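PDB 3W5M: alpha-L-rhamnosidase from Streptomyces avermitilis, which hydrolyses terminal non-reducing alpha-L-rhamnose residues, releasing L-rhamnose from citrus flavonoids such as naringin, rutin and hesperidin and from gum arabic. Local coordinates for residues E753-K756 and D757-A760; K794-T798 and A799-S803; D804-V807 and K808-Q812; L823-D826 and A827-K830. All blocks are in the same frame, centred on the assembly; numbering follows the deposited sequence.

Contact 1: residues E753-K756 and D757-A760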
loop_
_atom_site.group_PDB
_atom_site.type_symbol
_atom_site.label_atom_id
_atom_site.label_comp_id
_atom_site.label_asym_id
_atom_site.label_seq_id
_atom_site.Cartn_x
_atom_site.Cartn_y
_atom_site.Cartn_z
ATOM N N GLU A 753 -5.373 -14.805 -25.911
ATOM C CA GLU A 753 -5.287 -13.346 -25.981
ATOM C C GLU A 753 -6.483 -12.659 -26.660
ATOM O O GLU A 753 -6.653 -12.742 -27.874
ATOM C CB GLU A 753 -3.979 -12.924 -26.661
ATOM C CG GLU A 753 -3.786 -11.413 -26.814
ATOM C CD GLU A 753 -3.210 -10.736 -25.566
ATOM O OE1 GLU A 753 -2.699 -11.445 -24.661
ATOM O OE2 GLU A 753 -3.267 -9.483 -25.489
ATOM N N THR A 754 -7.296 -11.963 -25.869
ATOM C CA THR A 754 -8.420 -11.186 -26.399
ATOM C C THR A 754 -7.936 -9.926 -27.094
ATOM O O THR A 754 -7.118 -9.173 -26.531
ATOM C CB THR A 754 -9.409 -10.779 -25.281
ATOM O OG1 THR A 754 -9.752 -11.928 -24.500
ATOM C CG2 THR A 754 -10.701 -10.136 -25.863
ATOM N N PRO A 755 -8.444 -9.665 -28.324
ATOM C CA PRO A 755 -8.173 -8.428 -29.052
ATOM C C PRO A 755 -8.459 -7.192 -28.197
ATOM O O PRO A 755 -9.525 -7.081 -27.592
ATOM C CB PRO A 755 -9.135 -8.488 -30.243
ATOM C CG PRO A 755 -9.369 -9.943 -30.452
ATOM C CD PRO A 755 -9.311 -10.585 -29.091
ATOM N N LYS A 756 -7.492 -6.285 -28.139
ATOM C CA LYS A 756 -7.559 -5.133 -27.248
ATOM C C LYS A 756 -8.643 -4.124 -27.623
ATOM O O LYS A 756 -9.110 -3.396 -26.758
ATOM C CB LYS A 756 -6.174 -4.468 -27.120
ATOM C CG LYS A 756 -5.135 -5.383 -26.483
ATOM C CD LYS A 756 -3.732 -4.828 -26.637
ATOM C CE LYS A 756 -2.759 -5.643 -25.813
ATOM N NZ LYS A 756 -1.413 -5.015 -25.895
ATOM N N ASP A 757 -9.056 -4.075 -28.901
ATOM C CA ASP A 757 -10.165 -3.184 -29.295
ATOM C C ASP A 757 -11.535 -3.675 -28.788
ATOM O O ASP A 757 -12.377 -2.867 -28.432
ATOM C CB ASP A 757 -10.203 -2.897 -30.810
ATOM C CG ASP A 757 -10.245 -4.169 -31.662
ATOM O OD1 ASP A 757 -9.666 -5.203 -31.268
ATOM O OD2 ASP A 757 -10.845 -4.119 -32.759
ATOM N N VAL A 758 -11.735 -4.985 -28.729
ATOM C CA VAL A 758 -12.922 -5.576 -28.089
ATOM C C VAL A 758 -12.941 -5.177 -26.600
ATOM O O VAL A 758 -13.956 -4.715 -26.072
ATOM C CB VAL A 758 -12.930 -7.115 -28.222
ATOM C CG1 VAL A 758 -14.087 -7.750 -27.457
ATOM C CG2 VAL A 758 -12.992 -7.525 -29.689
ATOM N N ILE A 759 -11.803 -5.346 -25.948
ATOM C CA ILE A 759 -11.659 -4.966 -24.534
ATOM C C ILE A 759 -11.928 -3.489 -24.306
ATOM O O ILE A 759 -12.713 -3.119 -23.417
ATOM C CB ILE A 759 -10.251 -5.267 -23.986
ATOM C CG1 ILE A 759 -9.921 -6.773 -23.985
ATOM C CG2 ILE A 759 -10.055 -4.601 -22.615
ATOM C CD1 ILE A 759 -10.908 -7.682 -23.288
ATOM N N ALA A 760 -11.268 -2.642 -25.084
ATOM C CA ALA A 760 -11.359 -1.213 -24.899
ATOM C C ALA A 760 -12.757 -0.692 -25.166
ATOM O O ALA A 760 -13.256 0.154 -24.429
ATOM C CB ALA A 760 -10.344 -0.488 -25.767
#

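Contact 2: residues K794-T798 and A799-S803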
loop_
_atom_site.group_PDB
_atom_site.type_symbol
_atom_site.label_atom_id
_atom_site.label_comp_id
_atom_site.label_asym_id
_atom_site.label_seq_id
_atom_site.Cartn_x
_atom_site.Cartn_y
_atom_site.Cartn_z
ATOM N N LYS A 794 -24.478 -0.576 -29.371
ATOM C CA LYS A 794 -24.870 -0.880 -30.761
ATOM C C LYS A 794 -23.642 -0.978 -31.669
ATOM O O LYS A 794 -23.503 -1.929 -32.435
ATOM C CB LYS A 794 -25.843 0.133 -31.342
ATOM C CG LYS A 794 -26.652 -0.503 -32.459
ATOM C CD LYS A 794 -26.905 0.412 -33.643
ATOM C CE LYS A 794 -27.672 -0.352 -34.726
ATOM N NZ LYS A 794 -28.100 0.511 -35.866
ATOM N N ALA A 795 -22.756 0.008 -31.557
ATOM C CA ALA A 795 -21.494 0.000 -32.281
ATOM C C ALA A 795 -20.691 -1.238 -31.891
ATOM O O ALA A 795 -20.139 -1.924 -32.768
ATOM C CB ALA A 795 -20.720 1.291 -32.035
ATOM N N PHE A 796 -20.673 -1.577 -30.599
ATOM C CA PHE A 796 -19.977 -2.771 -30.159
ATOM C C PHE A 796 -20.515 -4.059 -30.796
ATOM O O PHE A 796 -19.729 -4.914 -31.242
ATOM C CB PHE A 796 -20.020 -2.912 -28.627
ATOM C CG PHE A 796 -19.225 -4.062 -28.111
ATOM C CD1 PHE A 796 -19.748 -5.349 -28.125
ATOM C CD2 PHE A 796 -17.924 -3.860 -27.604
ATOM C CE1 PHE A 796 -19.006 -6.421 -27.664
ATOM C CE2 PHE A 796 -17.186 -4.928 -27.142
ATOM C CZ PHE A 796 -17.721 -6.204 -27.165
ATOM N N GLN A 797 -21.839 -4.215 -30.809
ATOM C CA GLN A 797 -22.439 -5.478 -31.262
ATOM C C GLN A 797 -22.200 -5.649 -32.748
ATOM O O GLN A 797 -21.883 -6.740 -33.214
ATOM C CB GLN A 797 -23.935 -5.517 -30.986
ATOM C CG GLN A 797 -24.269 -5.880 -29.552
ATOM C CD GLN A 797 -25.637 -5.376 -29.145
ATOM O OE1 GLN A 797 -26.280 -4.633 -29.888
ATOM N NE2 GLN A 797 -26.087 -5.772 -27.961
ATOM N N THR A 798 -22.318 -4.547 -33.469
ATOM C CA THR A 798 -22.074 -4.555 -34.908
ATOM C C THR A 798 -20.639 -4.956 -35.262
ATOM O O THR A 798 -20.418 -5.698 -36.232
ATOM C CB THR A 798 -22.441 -3.199 -35.531
ATOM O OG1 THR A 798 -23.839 -2.971 -35.317
ATOM C CG2 THR A 798 -22.161 -3.182 -37.033
ATOM N N ALA A 799 -19.681 -4.496 -34.457
ATOM C CA ALA A 799 -18.268 -4.677 -34.771
ATOM C C ALA A 799 -17.749 -6.040 -34.372
ATOM O O ALA A 799 -16.938 -6.619 -35.098
ATOM C CB ALA A 799 -17.421 -3.559 -34.144
ATOM N N TYR A 800 -18.223 -6.575 -33.247
ATOM C CA TYR A 800 -17.583 -7.734 -32.645
ATOM C C TYR A 800 -18.444 -8.961 -32.377
ATOM O O TYR A 800 -17.898 -10.026 -32.036
ATOM C CB TYR A 800 -16.832 -7.322 -31.348
ATOM C CG TYR A 800 -16.091 -5.997 -31.411
ATOM C CD1 TYR A 800 -14.981 -5.816 -32.248
ATOM C CD2 TYR A 800 -16.490 -4.920 -30.605
ATOM C CE1 TYR A 800 -14.308 -4.597 -32.283
ATOM C CE2 TYR A 800 -15.836 -3.702 -30.639
ATOM C CZ TYR A 800 -14.744 -3.540 -31.463
ATOM O OH TYR A 800 -14.111 -2.317 -31.478
ATOM N N VAL A 801 -19.768 -8.844 -32.538
ATOM C CA VAL A 801 -20.656 -9.948 -32.238
ATOM C C VAL A 801 -21.285 -10.447 -33.533
ATOM O O VAL A 801 -21.934 -9.677 -34.244
ATOM C CB VAL A 801 -21.767 -9.561 -31.225
ATOM C CG1 VAL A 801 -22.600 -10.773 -30.868
ATOM C CG2 VAL A 801 -21.169 -8.971 -29.948
ATOM N N ALA A 802 -21.055 -11.720 -33.826
ATOM C CA ALA A 802 -21.566 -12.368 -35.039
ATOM C C ALA A 802 -22.970 -12.989 -34.855
ATOM O O ALA A 802 -23.442 -13.205 -33.724
ATOM C CB ALA A 802 -20.577 -13.427 -35.502
ATOM N N SER A 803 -23.610 -13.326 -35.978
ATOM C CA SER A 803 -24.996 -13.813 -35.988
ATOM C C SER A 803 -25.229 -15.044 -35.159
ATOM O O SER A 803 -26.351 -15.258 -34.698
ATOM C CB SER A 803 -25.455 -14.074 -37.421
ATOM O OG SER A 803 -25.588 -12.831 -38.077
HETATM O O HOH W 1 -19.891 -8.700 -36.008
#

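Contact 3: residues D804-V807 and K808-Q812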
loop_
_atom_site.group_PDB
_atom_site.type_symbol
_atom_site.label_atom_id
_atom_site.label_comp_id
_atom_site.label_asym_id
_atom_site.label_seq_id
_atom_site.Cartn_x
_atom_site.Cartn_y
_atom_site.Cartn_z
ATOM N N ASP A 804 -24.189 -15.856 -34.975
ATOM C CA ASP A 804 -24.296 -17.056 -34.157
ATOM C C ASP A 804 -23.838 -16.816 -32.719
ATOM O O ASP A 804 -23.728 -17.764 -31.937
ATOM C CB ASP A 804 -23.529 -18.230 -34.785
ATOM C CG ASP A 804 -22.064 -17.889 -35.092
ATOM O OD1 ASP A 804 -21.554 -16.828 -34.645
ATOM O OD2 ASP A 804 -21.419 -18.692 -35.797
ATOM N N GLY A 805 -23.571 -15.554 -32.384
ATOM C CA GLY A 805 -23.173 -15.185 -31.021
ATOM C C GLY A 805 -21.684 -15.305 -30.722
ATOM O O GLY A 805 -21.252 -15.212 -29.554
ATOM N N LYS A 806 -20.887 -15.520 -31.766
ATOM C CA LYS A 806 -19.446 -15.568 -31.589
ATOM C C LYS A 806 -18.910 -14.153 -31.444
ATOM O O LYS A 806 -19.302 -13.245 -32.159
ATOM C CB LYS A 806 -18.756 -16.302 -32.744
ATOM C CG LYS A 806 -18.306 -17.715 -32.398
ATOM C CD LYS A 806 -19.462 -18.703 -32.392
ATOM C CE LYS A 806 -19.032 -20.070 -31.885
ATOM N NZ LYS A 806 -17.819 -20.591 -32.577
ATOM N N VAL A 807 -18.022 -13.971 -30.484
ATOM C CA VAL A 807 -17.405 -12.677 -30.298
ATOM C C VAL A 807 -15.966 -12.761 -30.809
ATOM O O VAL A 807 -15.298 -13.784 -30.637
ATOM C CB VAL A 807 -17.466 -12.232 -28.818
ATOM C CG1 VAL A 807 -16.879 -10.836 -28.662
ATOM C CG2 VAL A 807 -18.917 -12.282 -28.315
ATOM N N LYS A 808 -15.538 -11.684 -31.445
ATOM C CA LYS A 808 -14.190 -11.527 -31.986
ATOM C C LYS A 808 -13.111 -11.935 -30.981
ATOM O O LYS A 808 -13.067 -11.426 -29.848
ATOM C CB LYS A 808 -13.993 -10.088 -32.441
ATOM C CG LYS A 808 -12.641 -9.803 -33.066
ATOM C CD LYS A 808 -12.597 -8.365 -33.547
ATOM C CE LYS A 808 -11.186 -7.945 -33.951
ATOM N NZ LYS A 808 -11.184 -6.534 -34.446
ATOM N N GLY A 809 -12.291 -12.897 -31.399
ATOM C CA GLY A 809 -11.155 -13.339 -30.638
ATOM C C GLY A 809 -11.468 -14.697 -30.084
ATOM O O GLY A 809 -10.555 -15.471 -29.798
ATOM N N ASP A 810 -12.764 -14.970 -29.916
ATOM C CA ASP A 810 -13.242 -16.273 -29.496
ATOM C C ASP A 810 -12.468 -16.778 -28.268
ATOM O O ASP A 810 -12.166 -17.968 -28.152
ATOM C CB ASP A 810 -13.185 -17.262 -30.686
ATOM C CG ASP A 810 -14.039 -18.505 -30.475
ATOM O OD1 ASP A 810 -15.141 -18.398 -29.899
ATOM O OD2 ASP A 810 -13.610 -19.608 -30.896
ATOM N N THR A 811 -12.178 -15.858 -27.340
ATOM C CA THR A 811 -11.498 -16.194 -26.098
ATOM C C THR A 811 -12.487 -16.346 -24.954
ATOM O O THR A 811 -13.608 -15.841 -25.033
ATOM C CB THR A 811 -10.445 -15.128 -25.721
ATOM O OG1 THR A 811 -11.070 -13.850 -25.572
ATOM C CG2 THR A 811 -9.358 -15.029 -26.787
ATOM N N GLN A 812 -12.077 -17.037 -23.891
ATOM C CA GLN A 812 -12.903 -17.146 -22.693
ATOM C C GLN A 812 -13.273 -15.728 -22.200
ATOM O O GLN A 812 -14.450 -15.445 -21.929
ATOM C CB GLN A 812 -12.190 -17.960 -21.599
ATOM C CG GLN A 812 -12.058 -19.447 -21.900
ATOM C CD GLN A 812 -11.597 -20.253 -20.701
ATOM O OE1 GLN A 812 -11.651 -19.783 -19.572
ATOM N NE2 GLN A 812 -11.135 -21.479 -20.943
#

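Contact 4: residues L823-D826 and A827-K830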
loop_
_atom_site.group_PDB
_atom_site.type_symbol
_atom_site.label_atom_id
_atom_site.label_comp_id
_atom_site.label_asym_id
_atom_site.label_seq_id
_atom_site.Cartn_x
_atom_site.Cartn_y
_atom_site.Cartn_z
ATOM N N LEU A 823 -23.395 -6.766 -23.107
ATOM C CA LEU A 823 -23.076 -6.306 -24.440
ATOM C C LEU A 823 -23.593 -7.250 -25.539
ATOM O O LEU A 823 -23.845 -6.784 -26.631
ATOM C CB LEU A 823 -21.587 -6.018 -24.598
ATOM C CG LEU A 823 -21.090 -4.908 -23.638
ATOM C CD1 LEU A 823 -19.580 -4.787 -23.674
ATOM C CD2 LEU A 823 -21.713 -3.546 -23.918
ATOM N N VAL A 824 -23.774 -8.534 -25.226
ATOM C CA VAL A 824 -24.314 -9.508 -26.190
ATOM C C VAL A 824 -25.805 -9.186 -26.389
ATOM O O VAL A 824 -26.524 -9.028 -25.417
ATOM C CB VAL A 824 -24.211 -10.958 -25.652
ATOM C CG1 VAL A 824 -24.669 -11.957 -26.698
ATOM C CG2 VAL A 824 -22.794 -11.304 -25.223
ATOM N N PRO A 825 -26.288 -9.117 -27.646
ATOM C CA PRO A 825 -27.757 -9.021 -27.775
ATOM C C PRO A 825 -28.451 -10.153 -26.993
ATOM O O PRO A 825 -27.942 -11.279 -26.957
ATOM C CB PRO A 825 -28.001 -9.157 -29.282
ATOM C CG PRO A 825 -26.676 -8.894 -29.935
ATOM C CD PRO A 825 -25.611 -9.288 -28.944
ATOM N N ASP A 826 -29.597 -9.868 -26.369
ATOM C CA ASP A 826 -30.234 -10.849 -25.491
ATOM C C ASP A 826 -30.566 -12.150 -26.178
ATOM O O ASP A 826 -30.485 -13.195 -25.565
ATOM C CB ASP A 826 -31.461 -10.280 -24.802
ATOM C CG ASP A 826 -31.078 -9.324 -23.706
ATOM O OD1 ASP A 826 -30.855 -8.151 -24.042
ATOM O OD2 ASP A 826 -30.934 -9.765 -22.529
ATOM N N ALA A 827 -30.925 -12.061 -27.459
ATOM C CA ALA A 827 -31.235 -13.239 -28.279
ATOM C C ALA A 827 -30.055 -14.184 -28.376
ATOM O O ALA A 827 -30.240 -15.369 -28.646
ATOM C CB ALA A 827 -31.656 -12.815 -29.685
ATOM N N LEU A 828 -28.850 -13.669 -28.117
ATOM C CA LEU A 828 -27.621 -14.434 -28.337
ATOM C C LEU A 828 -26.845 -14.746 -27.063
ATOM O O LEU A 828 -25.755 -15.274 -27.141
ATOM C CB LEU A 828 -26.720 -13.666 -29.314
ATOM C CG LEU A 828 -27.172 -13.742 -30.772
ATOM C CD1 LEU A 828 -26.472 -12.691 -31.622
ATOM C CD2 LEU A 828 -26.938 -15.161 -31.298
ATOM N N ARG A 829 -27.397 -14.417 -25.900
ATOM C CA ARG A 829 -26.714 -14.718 -24.635
ATOM C C ARG A 829 -26.522 -16.209 -24.402
ATOM O O ARG A 829 -25.444 -16.645 -24.002
ATOM C CB ARG A 829 -27.422 -14.054 -23.452
ATOM C CG ARG A 829 -27.202 -12.549 -23.415
ATOM C CD ARG A 829 -27.866 -11.921 -22.187
ATOM N NE ARG A 829 -27.331 -12.447 -20.929
ATOM C CZ ARG A 829 -26.287 -11.922 -20.285
ATOM N NH1 ARG A 829 -25.669 -10.862 -20.783
ATOM N NH2 ARG A 829 -25.867 -12.468 -19.152
ATOM N N LYS A 830 -27.559 -16.995 -24.665
ATOM C CA LYS A 830 -27.471 -18.443 -24.561
ATOM C C LYS A 830 -26.311 -18.981 -25.406
ATOM O O LYS A 830 -25.502 -19.758 -24.901
ATOM C CB LYS A 830 -28.785 -19.093 -24.988
ATOM C CG LYS A 830 -28.873 -20.587 -24.700
ATOM C CD LYS A 830 -30.296 -21.086 -24.914
ATOM C CE LYS A 830 -30.430 -22.536 -24.487
ATOM N NZ LYS A 830 -29.642 -23.444 -25.372
HETATM O O HOH W 2 -26.070 -9.135 -22.868
HETATM O O HOH W 3 -30.262 -15.941 -25.124
#

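Contact 1: residues E753-K756 and D757-A760
Ile759 reaches back over the first turn of its helix to Thr754, and its longer branch runs CB, CG1, CD1. CB lies 3.5 Å from Lys756 O. CG1, set opposite the carbonyl carbon (chi1 -64°), rests 3.6 Å from Pro755 O, and CD1 ends 3.6 Å from the methyl CG2 of Thr754, the two side chains crossing at about a right angle. Replacing this isoleucine by alanine would probably take away the CD1 that the Thr754 methyl packs on and leave a gap between them.

Pro755 is the N-cap. Its carbonyl O takes a weak i+3 bond from Val758 N and a weak but nearly straight i+4 bond (167°) from Ile759 N, both at 3.3 Å; Ala760 N to Lys756 O, at 2.8 Å, is the shorter i+4 bond that follows. On the other flank, Pro755 CB meets Val758 CG2 at 4.0 Å. Thr754 OG1 is hydrogen-bonded to Thr811.

In the catalytic (alpha/alpha)6-barrel, this corner opens helix 756-777 between two others: Ile759 and Thr754 face helix 812-820, Val758 faces helix 783-800, and the Ile759 side chain lies about 7 Å from that of the rhamnose-binding Trp695.

Contact 2: residues K794-T798 and A799-S803
Tyr800 drives the edge of its ring into the face of Phe796, one helical turn earlier, in a T-shaped stack with centroids 4.9 Å apart and planes at 67°. Tyr800 CD2 leads, 3.4 Å above the Phe796 plane and toward the ring's rim. Phe796 projects its CG opposite the backbone N (chi1 -175°), which swings the ring out from the helix and slightly toward its C-terminal end, where Tyr800 CD2 comes over its face. Val801 CG2 adds a contact to Phe796 CE1 at 4.0 Å, approaching obliquely. With leucine in place of Phe796, the Tyr800 edge would probably lose the aromatic face it rests on, leaving its ring less firmly held.

Backbone bonds continue the helix: Tyr800 N to Phe796 O at 3.0 Å and Val801 N to Gln797 O at 3.1 Å. Val801 then departs from helical geometry and the chain turns off.

Ala799 is exposed, yet it lays its CB on a face of the Tyr800 ring, 3.6 Å above the plane. The looser, solvent side is at Thr798, where OG1 turns back to Lys794 O at 3.1 Å, joining Thr798 N on that oxygen from the other face of the carbonyl plane. A water bridges the end of the helix, donating to Thr798 O and, weakly, to Val801 O.

Phe796 and Tyr800 lie against helix 756-777, where Tyr800 OH bonds Thr761, while Gln797 reaches Leu823 O in the loop between helices 812-820 and 829-842.

Contact 3: residues D804-V807 and K808-Q812
Asp810 sends its carboxylate back toward Lys806 because CG lies opposite the backbone N (chi1 -163°), while the Lys806 chain bends at chi2 (77°) and again at chi4 (-51°). The approach is loose: Lys806 CG is 4.1 Å from Asp810 OD1, and Lys806 NZ stays 4.4 Å from the same oxygen, beyond salt-bridge range. The carboxylate has firmer partners, OD1 with Tyr815 OH and OD2 with Arg835, which also stands near the Lys806 amine, so helices 812-820 and 829-842 both hold it.

What brings these two residues within reach is a type II beta turn from Val807 to Asp810, closed by Asp810 N to Val807 O at 2.9 Å. Gly809 occupies its third position with positive phi, where a side chain would press against the preceding carbonyl. An Asx turn comes just before: Asp804 OD1 accepts from Lys806 N at 3.2 Å, the donor standing above the carboxylate plane. It encloses Gly805, another residue whose positive phi would bring a CB up against the carbonyl before it.

The turn's exposed corner carries Lys808, whose extended chain crosses to a salt bridge with Asp757 OD2 on helix 756-777, whereas Val807 is buried, its side chain resting on Thr818 of helix 812-820. Beyond the turn, Thr811 is the N-cap of helix 812-820: its OG1 accepts from Ala814 N.

Contact 4: residues L823-D826 and A827-K830
Apolar contacts come first. Val824 CG1 settles over the start of the following helix, 3.7 Å from Leu828 CB and 3.5 Å from Leu828 O, while its CB meets Arg829 CG at 4.1 Å. On the flank, Pro825 CG touches Leu828 CD1 at 4.2 Å.

Backbone bonds wind the chain into the helix. Leu828 N donates to Pro825 O at 2.8 Å, from well above the carbonyl plane, and Arg829 N makes a weak bond of 3.3 Å to Asp826 O. This is the tight turn leading from the loop after helix 812-820 into helix 829-842, with Leu828 at the N-cap, in the six-hairpin glycosidase domain.

The charged side chains run alongside without pairing. Asp826 and Arg829 point the same way, yet OD2 touches the methylene CD of Arg829, at 3.8 Å, and not its guanidinium. A bend at chi3 (61°) turns the guanidinium toward the loop, where NH1 is hydrogen-bonded to Leu819 O.

Waters complete the set: one donates to Val824 O and accepts from Arg829 NH1 in the plane of the guanidinium, tying the arginine back to the loop; another links Asp826 O to Lys830 N.

Overall arrangement
All four contacts lie in the (alpha/alpha)6-barrel catalytic domain and follow one another along the chain in the order 1, 2, 3, 4. They mark where successive helices begin or end: the start of 756-777, the end of 783-800, the loop into 812-820 and the turn into 829-842. The centre of contact 2 stands about 13 Å from that of contact 1 and about 11 Å from those of contacts 3 and 4. Contacts 2 and 3 each touch the other three; 1 and 4 alone do not touch, their nearest atoms about 6 Å apart. Leu828 packs against both contacts 2 and 3. Contact 1 lies nearest the rhamnose site of the catalytic domain, with Trp695, while contacts 2 to 4 join helix ends away from it.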